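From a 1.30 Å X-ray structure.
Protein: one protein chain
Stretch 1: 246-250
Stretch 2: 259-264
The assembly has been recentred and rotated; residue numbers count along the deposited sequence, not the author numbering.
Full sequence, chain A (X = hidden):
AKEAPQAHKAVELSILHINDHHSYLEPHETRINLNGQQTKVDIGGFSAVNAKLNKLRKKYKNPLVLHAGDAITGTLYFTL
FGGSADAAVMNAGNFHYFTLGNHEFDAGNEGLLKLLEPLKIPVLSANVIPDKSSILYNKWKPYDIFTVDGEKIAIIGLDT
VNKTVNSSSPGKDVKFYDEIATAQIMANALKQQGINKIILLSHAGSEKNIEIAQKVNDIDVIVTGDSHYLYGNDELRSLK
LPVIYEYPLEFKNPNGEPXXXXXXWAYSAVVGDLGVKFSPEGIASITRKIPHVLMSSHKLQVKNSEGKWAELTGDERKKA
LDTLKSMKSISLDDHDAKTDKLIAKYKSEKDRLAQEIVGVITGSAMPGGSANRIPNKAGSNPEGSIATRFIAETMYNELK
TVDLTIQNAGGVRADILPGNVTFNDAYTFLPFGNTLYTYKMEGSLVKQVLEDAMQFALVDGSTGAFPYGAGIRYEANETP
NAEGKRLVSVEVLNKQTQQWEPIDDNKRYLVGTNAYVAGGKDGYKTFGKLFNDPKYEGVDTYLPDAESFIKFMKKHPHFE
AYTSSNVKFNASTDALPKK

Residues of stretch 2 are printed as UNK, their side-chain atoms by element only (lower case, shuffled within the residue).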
# COMPACT_ATOMS: atom_id res chain seq x y z
N GLU A 246 18.30 15.41 -18.36
CA GLU A 246 19.52 14.82 -18.91
C GLU A 246 19.42 13.29 -18.98
O GLU A 246 18.85 12.65 -18.09
CB GLU A 246 20.73 15.24 -18.07
CG GLU A 246 22.08 14.93 -18.69
CD GLU A 246 22.45 15.85 -19.84
OE1 GLU A 246 21.88 16.96 -19.95
OE2 GLU A 246 23.33 15.46 -20.63
N TYR A 247 19.97 12.72 -20.04
CA TYR A 247 20.02 11.27 -20.21
C TYR A 247 21.31 10.72 -19.60
O TYR A 247 22.39 11.02 -20.10
CB TYR A 247 19.97 10.92 -21.71
CG TYR A 247 19.87 9.43 -21.95
CD1 TYR A 247 21.01 8.65 -22.02
CD2 TYR A 247 18.63 8.80 -22.06
CE1 TYR A 247 20.94 7.28 -22.19
CE2 TYR A 247 18.54 7.44 -22.25
CZ TYR A 247 19.70 6.68 -22.29
OH TYR A 247 19.65 5.31 -22.45
N PRO A 248 21.24 9.96 -18.49
CA PRO A 248 20.14 9.63 -17.59
C PRO A 248 20.14 10.58 -16.40
O PRO A 248 21.08 11.36 -16.23
CB PRO A 248 20.53 8.23 -17.10
CG PRO A 248 22.02 8.37 -16.91
CD PRO A 248 22.47 9.23 -18.09
N LEU A 249 19.10 10.51 -15.57
CA LEU A 249 19.10 11.10 -14.24
C LEU A 249 19.80 10.17 -13.25
O LEU A 249 19.83 8.95 -13.45
CB LEU A 249 17.67 11.34 -13.76
CG LEU A 249 16.91 12.46 -14.48
CD1 LEU A 249 15.47 12.48 -14.00
CD2 LEU A 249 17.61 13.80 -14.24
N GLU A 250 20.37 10.75 -12.20
CA GLU A 250 21.06 9.99 -11.16
C GLU A 250 20.61 10.44 -9.77
O GLU A 250 20.52 11.63 -9.50
CB GLU A 250 22.58 10.16 -11.27
CG GLU A 250 23.35 9.39 -10.21
CD GLU A 250 24.86 9.58 -10.26
OE1 GLU A 250 25.39 10.09 -11.27
OE2 GLU A 250 25.52 9.20 -9.28
N UNK A 259 21.44 5.34 -8.25
CA UNK A 259 20.35 4.79 -9.06
C UNK A 259 20.22 5.67 -10.30
O UNK A 259 20.19 6.90 -10.19
c UNK A 259 19.00 4.81 -8.30
c UNK A 259 17.91 4.09 -9.12
c UNK A 259 19.11 4.20 -6.89
N UNK A 260 20.10 5.04 -11.46
CA UNK A 260 19.95 5.77 -12.72
C UNK A 260 18.55 5.57 -13.29
O UNK A 260 18.01 4.47 -13.22
c UNK A 260 22.42 5.61 -13.20
c UNK A 260 21.04 5.33 -13.71
c UNK A 260 24.41 4.92 -12.01
c UNK A 260 24.24 7.16 -12.84
c UNK A 260 22.97 6.87 -13.35
c UNK A 260 23.13 4.64 -12.52
c UNK A 260 24.96 6.18 -12.18
N UNK A 261 17.96 6.65 -13.80
CA UNK A 261 16.59 6.63 -14.33
C UNK A 261 16.58 7.29 -15.70
O UNK A 261 17.15 8.37 -15.88
c UNK A 261 15.66 7.44 -13.40
c UNK A 261 14.23 7.48 -13.95
c UNK A 261 15.69 6.89 -11.97
N UNK A 262 15.94 6.67 -16.68
CA UNK A 262 15.86 7.29 -18.00
C UNK A 262 14.68 6.78 -18.82
O UNK A 262 14.27 5.63 -18.68
c UNK A 262 17.44 5.74 -19.33
c UNK A 262 17.17 7.13 -18.79
s UNK A 262 17.86 4.51 -18.09
c UNK A 262 18.47 3.21 -19.17
N UNK A 263 14.15 7.66 -19.68
CA UNK A 263 13.08 7.35 -20.62
C UNK A 263 13.59 7.66 -22.03
O UNK A 263 14.63 8.32 -22.20
c UNK A 263 9.31 8.35 -20.37
c UNK A 263 10.56 7.73 -20.98
o UNK A 263 9.39 9.43 -19.76
o UNK A 263 8.23 7.76 -20.51
c UNK A 263 11.84 8.18 -20.30
N UNK A 264 12.85 7.19 -23.04
CA UNK A 264 13.22 7.35 -24.44
C UNK A 264 12.16 8.06 -25.27
O UNK A 264 11.80 7.62 -26.38

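Position 259 carries three side-chain carbons and nothing else: one carbon bonded to CA that bears the other two. A fork at the beta carbon made only of carbon identifies V259. Its side chain stays 6.0 Å from stretch 1, so the backbone makes the contact here: the carbonyl O of V259 receives a CA-H...O contact from E250 CA at 3.4 Å, with an angle of 146° at the hydrogen.

Position 260 has seven carbons, one linking to a closed ring of six. No oxygen extends the ring, which excludes tyrosine and leaves F260. With chi1 at -61° (m) and chi2 at -83°, the end of the side chain comes nearer to stretch 1 than its CA-to-CB direction suggests. F260 CD1 lies 4.0 Å from P248 CG, an apolar contact, and F260 CE1 is 3.5 Å from E250 OE1. Backbone approach is close as well, since F260 CA makes a CA-H...O contact of 3.3 Å with L249 O (143° at the hydrogen).

Position 261 again shows three carbons, forked at the first, with no heteroatom; the same reasoning gives V261, with chi1 at 178° (t). Its CB is 4.4 Å from L249 CB, and the two side chains share a face of the sheet. The backbone supplies the hydrogen bonds at this pair: L249 N donates to V261 O at 2.9 Å (149°), and V261 N donates to L249 O at 3.0 Å (162°).

Position 262 is an unbranched chain of two carbons, a sulfur and a terminal carbon. A thioether in that order can only be methionine, M262. Its CA-to-CB bond points toward stretch 1, and chi1 of 73° (p) accompanies an approach of M262 CG to Y247 CE2 at 3.6 Å. M262 CB also sits 3.9 Å from P248 CB.

Position 263 has three carbons in line, the third carrying two oxygens. That is a carboxylate on a two-methylene stem, hence E263, since aspartate would be one carbon shorter; amide nitrogens are absent. Its CA-to-CB bond points away from stretch 1, and both carboxylate oxygens are hydrogen-bonded elsewhere in the structure. What reaches across is E263 O, 4.0 Å from Y247 CE2 and near the plane of the tyrosine ring, at its edge.

Position 264 has no side-chain atoms beyond CA, so it is G264. It makes no contact with stretch 1.

The contact is an antiparallel pairing whose end-to-end directions differ by 155°. L249 and V261 form the hydrogen-bonded pair (CA-CA 5.1 Å), while E250 and F260 form the adjoining non-hydrogen-bonded pair (CA-CA 4.6 Å), with their side chains on the other face. Beyond the bridges, P248, preceded by a cis peptide bond, has no amide hydrogen to donate; it contributes apolar packing against F260 and M262 instead. Y247 extends that packing along M262. Together the two stretches bury 409 Å², combining two backbone hydrogen bonds with largely apolar side-chain contacts.

Stretch 2 (259-264) VFVMEG
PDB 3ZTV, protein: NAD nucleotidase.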